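Local atomic coordinates of divalent cation tolerance protein (Thermus thermophilus, PDB entry 1NZA), a protein that is probably involved in resistance toward heavy metals and works as a homotrimer of the CutA family. Residues A[2-7]-A[85-90]; A[6-11]-A[52-57]. One frame throughout, in Å; residues are numbered along the deposited sequence.

Both contacts are buried and both start from strand 2-9, which lies inside the four-stranded antiparallel sheet of the ferredoxin-like fold. Contact 1 joins its first half to the end of strand 82-86, an outermost strand within the chain. Contact 2 joins its second half to strand 47-60 on the other flank and lies nearer the middle of the chain. They share Leu6 and Ile7, and their centres are about 15 Å apart. Both rest on backbone bonds, three and four, and both touch neighbouring subunits. Contact 1 adds a water-linked acid at its margin. Contact 2 buries more surface and carries a sodium site at one end.

Contact 1: residues A[2-7]-A[85-90]; sequences EEVVLI and LPIAEG
Ile87 holds CG1 anti to its own carbonyl carbon (chi1 -69°), and its chain then runs on extended to CD1. Val4 has CG2 anti to its carbonyl carbon, which turns that methyl to meet Ile87. The two side chains cross at about a right angle, with Val4 CG2 3.8 Å from Ile87 CD1. The same CD1 also lies 3.8 Å from Glu2 CB. The tip of Ile87 therefore rests between the valine methyl and the root of the glutamate. Leu85 lies on the same face of the sheet as Val4. Its CD1 meets Leu6 CD1 obliquely at 4.2 Å, a looser touch.

The backbones form an antiparallel pairing. Val4 and Leu85 are a hydrogen-bonded pair. Val4 N gives a nearly straight bond of 3.0 Å to Leu85 O, in the carbonyl plane. Leu85 N returns a bond of 2.9 Å to Val4 O from above the plane of the Val4 carbonyl. Glu3 and Pro86 are the next, non-hydrogen-bonded pair. The proline nitrogen has no hydrogen to give, and this position asks none of it across the strands. Beyond it, Ile87 N reaches Glu2 O at 3.1 Å, also from above the carbonyl plane.

Glu2 is bent at chi2 (90°). The bend brings OE2 to a water, which lies 2.7 Å from Glu2 OE2 and equally close to Ile87 O, bridging the two. The other oxygen, OE1, forms a salt bridge with Arg99. On the Leu85 face, Val4 packs on Leu85 of the second subunit and Leu6 on Val4 of the third.

The chemistry is thus backbone bonding flanked by aliphatic contacts, with charge kept at the strand start. The water and Arg99 give the Glu2 carboxylate polar partners, and the arginine would favour its ionised form.

Contact 2: residues A[6-11]-A[52-57]; sequences LITVPS and ELLLLV. With NA (sodium ion), chain B.
This is a central strand pairing of the ferredoxin-like CutA sheet, with a sodium site at one end. Strands 6-9 and 52-57 run antiparallel at 156°. Two hydrogen-bonded pairs, Ile7 with Leu55 and Val9 with Leu53, supply four backbone bonds. The shortest is Leu55 N to Ile7 O, 2.7 Å, and it comes nearly along the C=O axis.

Thr8 and Glu52 share the ion. Thr8 puts OG1 between its backbone N and carbonyl carbon (chi1 46°), and OG1 binds sodium at 2.3 Å. Glu52 reaches the ion with an extended chain, then turns its carboxylate (chi3 -59°) so that both oxygens grip the metal. Glu52 OE1 and OE2 each lie 2.4 Å from sodium. Two waters complete the five ligands found. Second-shell bonds hold the site: Ser39 OG to Glu52 OE1, and Glu81 OE2 to Thr8 OG1. The ion probably offsets part of the negative charge of the Glu52 carboxylate.

On the Thr8 face, the Thr8 and Leu54 side chains cross obliquely, Thr8 CG2 3.9 Å from Leu54 CD1. On the other face, Val9 CG2 leans on Leu53 CB at 3.9 Å. The Ile7 and Val57 side chains also cross obliquely, Ile7 CD1 4.0 Å from Val57 CG2. Beyond the strand end, Leu53 CD1 tucks 3.5 Å from Ser11 C, at the N-cap of a helix.

Helix 12-24 covers Val9 and Leu55, while helix 64-74 covers Ile7 and Val57. Strand 30-42 flanks 52-57, and Asn32 of the third subunit packs on Thr8 and Glu52.

Contact 1: residues A[2-7]-A[85-90]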
loop_
_atom_site.group_PDB
_atom_site.type_symbol
_atom_site.label_atom_id
_atom_site.label_comp_id
_atom_site.label_asym_id
_atom_site.label_seq_id
_atom_site.Cartn_x
_atom_site.Cartn_y
_atom_site.Cartn_z
ATOM N N GLU A 2 -6.368 -6.507 12.944
ATOM C CA GLU A 2 -6.844 -6.377 11.568
ATOM C C GLU A 2 -5.590 -6.120 10.747
ATOM O O GLU A 2 -4.646 -5.503 11.235
ATOM C CB GLU A 2 -7.814 -5.206 11.413
ATOM C CG GLU A 2 -9.057 -5.288 12.278
ATOM C CD GLU A 2 -8.866 -4.635 13.631
ATOM O OE1 GLU A 2 -9.866 -4.449 14.353
ATOM O OE2 GLU A 2 -7.712 -4.305 13.975
ATOM N N GLU A 3 -5.582 -6.586 9.507
ATOM C CA GLU A 3 -4.405 -6.431 8.659
ATOM C C GLU A 3 -4.754 -6.167 7.208
ATOM O O GLU A 3 -5.849 -6.500 6.755
ATOM C CB GLU A 3 -3.570 -7.711 8.688
ATOM C CG GLU A 3 -2.916 -8.054 10.009
ATOM C CD GLU A 3 -2.288 -9.441 9.992
ATOM O OE1 GLU A 3 -1.226 -9.619 10.622
ATOM O OE2 GLU A 3 -2.860 -10.354 9.358
ATOM N N VAL A 4 -3.814 -5.548 6.495
ATOM C CA VAL A 4 -3.960 -5.316 5.060
ATOM C C VAL A 4 -2.868 -6.214 4.483
ATOM O O VAL A 4 -1.674 -5.974 4.695
ATOM C CB VAL A 4 -3.669 -3.860 4.648
ATOM C CG1 VAL A 4 -3.637 -3.761 3.119
ATOM C CG2 VAL A 4 -4.747 -2.928 5.196
ATOM N N VAL A 5 -3.279 -7.267 3.785
ATOM C CA VAL A 5 -2.335 -8.212 3.204
ATOM C C VAL A 5 -2.067 -7.921 1.743
ATOM O O VAL A 5 -3.001 -7.715 0.966
ATOM C CB VAL A 5 -2.863 -9.655 3.355
ATOM C CG1 VAL A 5 -2.009 -10.623 2.568
ATOM C CG2 VAL A 5 -2.865 -10.042 4.824
ATOM N N LEU A 6 -0.787 -7.882 1.375
ATOM C CA LEU A 6 -0.396 -7.630 -0.009
ATOM C C LEU A 6 -0.048 -8.954 -0.674
ATOM O O LEU A 6 0.637 -9.794 -0.085
ATOM C CB LEU A 6 0.830 -6.714 -0.075
ATOM C CG LEU A 6 0.785 -5.377 0.669
ATOM C CD1 LEU A 6 2.011 -4.544 0.303
ATOM C CD2 LEU A 6 -0.470 -4.638 0.318
ATOM N N ILE A 7 -0.514 -9.130 -1.906
ATOM C CA ILE A 7 -0.247 -10.340 -2.679
ATOM C C ILE A 7 -0.118 -9.888 -4.125
ATOM O O ILE A 7 -0.926 -9.087 -4.587
ATOM C CB ILE A 7 -1.431 -11.338 -2.627
ATOM C CG1 ILE A 7 -1.742 -11.732 -1.181
ATOM C CG2 ILE A 7 -1.091 -12.596 -3.437
ATOM C CD1 ILE A 7 -3.039 -12.498 -1.035
ATOM N N LEU A 85 0.434 -6.247 6.656
ATOM C CA LEU A 85 0.799 -4.979 7.276
ATOM C C LEU A 85 -0.240 -4.742 8.364
ATOM O O LEU A 85 -1.435 -4.882 8.130
ATOM C CB LEU A 85 0.742 -3.844 6.253
ATOM C CG LEU A 85 1.530 -4.072 4.965
ATOM C CD1 LEU A 85 1.349 -2.863 4.068
ATOM C CD2 LEU A 85 3.005 -4.284 5.272
ATOM N N PRO A 86 0.197 -4.356 9.567
ATOM C CA PRO A 86 -0.779 -4.135 10.635
ATOM C C PRO A 86 -1.608 -2.860 10.515
ATOM O O PRO A 86 -1.097 -1.821 10.109
ATOM C CB PRO A 86 0.095 -4.132 11.885
ATOM C CG PRO A 86 1.328 -3.420 11.398
ATOM C CD PRO A 86 1.564 -4.036 10.019
ATOM N N ILE A 87 -2.892 -2.955 10.848
ATOM C CA ILE A 87 -3.772 -1.791 10.836
ATOM C C ILE A 87 -3.737 -1.220 12.255
ATOM O O ILE A 87 -4.237 -1.845 13.205
ATOM C CB ILE A 87 -5.227 -2.170 10.458
ATOM C CG1 ILE A 87 -5.282 -2.581 8.980
ATOM C CG2 ILE A 87 -6.171 -0.990 10.734
ATOM C CD1 ILE A 87 -6.638 -3.062 8.494
ATOM N N ALA A 88 -3.131 -0.044 12.396
ATOM C CA ALA A 88 -3.015 0.627 13.691
ATOM C C ALA A 88 -4.351 1.177 14.176
ATOM O O ALA A 88 -4.655 1.138 15.372
ATOM C CB ALA A 88 -2.001 1.757 13.599
ATOM N N GLU A 89 -5.139 1.707 13.247
ATOM C CA GLU A 89 -6.445 2.266 13.569
ATOM C C GLU A 89 -7.232 2.531 12.294
ATOM O O GLU A 89 -6.716 2.364 11.189
ATOM C CB GLU A 89 -6.292 3.567 14.361
ATOM C CG GLU A 89 -5.374 4.598 13.722
ATOM C CD GLU A 89 -5.310 5.892 14.518
ATOM O OE1 GLU A 89 -4.437 6.734 14.228
ATOM O OE2 GLU A 89 -6.141 6.066 15.433
ATOM N N GLY A 90 -8.483 2.942 12.447
ATOM C CA GLY A 90 -9.297 3.217 11.282
ATOM C C GLY A 90 -10.732 3.517 11.635
ATOM O O GLY A 90 -11.083 3.677 12.809
HETATM O O HOH W 1 -6.603 -1.862 14.402
#

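Contact 2: residues A[6-11]-A[52-57]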
loop_
_atom_site.group_PDB
_atom_site.type_symbol
_atom_site.label_atom_id
_atom_site.label_comp_id
_atom_site.label_asym_id
_atom_site.label_seq_id
_atom_site.Cartn_x
_atom_site.Cartn_y
_atom_site.Cartn_z
ATOM N N LEU A 6 -0.787 -7.882 1.375
ATOM C CA LEU A 6 -0.396 -7.630 -0.009
ATOM C C LEU A 6 -0.048 -8.954 -0.674
ATOM O O LEU A 6 0.637 -9.794 -0.085
ATOM C CB LEU A 6 0.830 -6.714 -0.075
ATOM C CG LEU A 6 0.785 -5.377 0.669
ATOM C CD1 LEU A 6 2.011 -4.544 0.303
ATOM C CD2 LEU A 6 -0.470 -4.638 0.318
ATOM N N ILE A 7 -0.514 -9.130 -1.906
ATOM C CA ILE A 7 -0.247 -10.340 -2.679
ATOM C C ILE A 7 -0.118 -9.888 -4.125
ATOM O O ILE A 7 -0.926 -9.087 -4.587
ATOM C CB ILE A 7 -1.431 -11.338 -2.627
ATOM C CG1 ILE A 7 -1.742 -11.732 -1.181
ATOM C CG2 ILE A 7 -1.091 -12.596 -3.437
ATOM C CD1 ILE A 7 -3.039 -12.498 -1.035
ATOM N N THR A 8 0.898 -10.356 -4.834
ATOM C CA THR A 8 0.995 -9.993 -6.241
ATOM C C THR A 8 0.721 -11.266 -7.026
ATOM O O THR A 8 1.024 -12.367 -6.556
ATOM C CB THR A 8 2.365 -9.408 -6.605
ATOM O OG1 THR A 8 3.398 -10.221 -6.044
ATOM C CG2 THR A 8 2.489 -7.983 -6.073
ATOM N N VAL A 9 0.122 -11.107 -8.205
ATOM C CA VAL A 9 -0.233 -12.228 -9.068
ATOM C C VAL A 9 0.160 -11.906 -10.515
ATOM O O VAL A 9 0.317 -10.744 -10.884
ATOM C CB VAL A 9 -1.749 -12.530 -8.967
ATOM C CG1 VAL A 9 -2.117 -12.860 -7.518
ATOM C CG2 VAL A 9 -2.556 -11.326 -9.432
ATOM N N PRO A 10 0.320 -12.940 -11.355
ATOM C CA PRO A 10 0.712 -12.773 -12.758
ATOM C C PRO A 10 -0.346 -12.360 -13.773
ATOM O O PRO A 10 0.003 -11.918 -14.871
ATOM C CB PRO A 10 1.306 -14.135 -13.096
ATOM C CG PRO A 10 0.420 -15.053 -12.333
ATOM C CD PRO A 10 0.305 -14.369 -10.987
ATOM N N SER A 11 -1.621 -12.499 -13.425
ATOM C CA SER A 11 -2.690 -12.165 -14.366
ATOM C C SER A 11 -3.984 -11.753 -13.688
ATOM O O SER A 11 -4.199 -12.029 -12.512
ATOM C CB SER A 11 -2.980 -13.369 -15.266
ATOM O OG SER A 11 -3.486 -14.452 -14.498
ATOM N N GLU A 52 2.607 -7.778 -13.224
ATOM C CA GLU A 52 1.724 -8.298 -12.185
ATOM C C GLU A 52 0.587 -7.368 -11.809
ATOM O O GLU A 52 0.479 -6.258 -12.317
ATOM C CB GLU A 52 2.518 -8.565 -10.904
ATOM C CG GLU A 52 3.680 -9.539 -11.036
ATOM C CD GLU A 52 4.258 -9.895 -9.686
ATOM O OE1 GLU A 52 4.700 -8.974 -8.966
ATOM O OE2 GLU A 52 4.250 -11.092 -9.338
ATOM N N LEU A 53 -0.256 -7.865 -10.911
ATOM C CA LEU A 53 -1.368 -7.111 -10.360
ATOM C C LEU A 53 -1.210 -7.259 -8.863
ATOM O O LEU A 53 -0.705 -8.279 -8.381
ATOM C CB LEU A 53 -2.716 -7.677 -10.790
ATOM C CG LEU A 53 -3.066 -7.509 -12.265
ATOM C CD1 LEU A 53 -2.517 -8.666 -13.074
ATOM C CD2 LEU A 53 -4.573 -7.433 -12.397
ATOM N N LEU A 54 -1.635 -6.238 -8.131
ATOM C CA LEU A 54 -1.518 -6.244 -6.683
ATOM C C LEU A 54 -2.867 -6.455 -6.035
ATOM O O LEU A 54 -3.854 -5.862 -6.448
ATOM C CB LEU A 54 -0.943 -4.907 -6.201
ATOM C CG LEU A 54 -0.854 -4.642 -4.692
ATOM C CD1 LEU A 54 0.218 -5.523 -4.074
ATOM C CD2 LEU A 54 -0.523 -3.178 -4.448
ATOM N N LEU A 55 -2.915 -7.310 -5.022
ATOM C CA LEU A 55 -4.158 -7.521 -4.293
ATOM C C LEU A 55 -3.941 -6.919 -2.905
ATOM O O LEU A 55 -2.920 -7.198 -2.269
ATOM C CB LEU A 55 -4.471 -9.010 -4.114
ATOM C CG LEU A 55 -4.541 -9.970 -5.306
ATOM C CD1 LEU A 55 -5.326 -11.199 -4.885
ATOM C CD2 LEU A 55 -5.204 -9.318 -6.492
ATOM N N LEU A 56 -4.863 -6.063 -2.466
ATOM C CA LEU A 56 -4.802 -5.478 -1.118
ATOM C C LEU A 56 -5.957 -6.168 -0.408
ATOM O O LEU A 56 -7.122 -5.918 -0.718
ATOM C CB LEU A 56 -5.032 -3.965 -1.145
ATOM C CG LEU A 56 -4.023 -3.100 -1.902
ATOM C CD1 LEU A 56 -4.341 -1.621 -1.698
ATOM C CD2 LEU A 56 -2.643 -3.394 -1.400
ATOM N N VAL A 57 -5.629 -7.038 0.543
ATOM C CA VAL A 57 -6.633 -7.823 1.259
ATOM C C VAL A 57 -6.892 -7.372 2.694
ATOM O O VAL A 57 -5.972 -7.329 3.505
ATOM C CB VAL A 57 -6.207 -9.307 1.299
ATOM C CG1 VAL A 57 -7.342 -10.164 1.852
ATOM C CG2 VAL A 57 -5.805 -9.769 -0.101
HETATM NA NA NA B . 5.326 -10.557 -7.240
HETATM O O HOH W 2 6.343 -8.886 -5.631
HETATM O O HOH W 3 7.417 -10.752 -8.410
#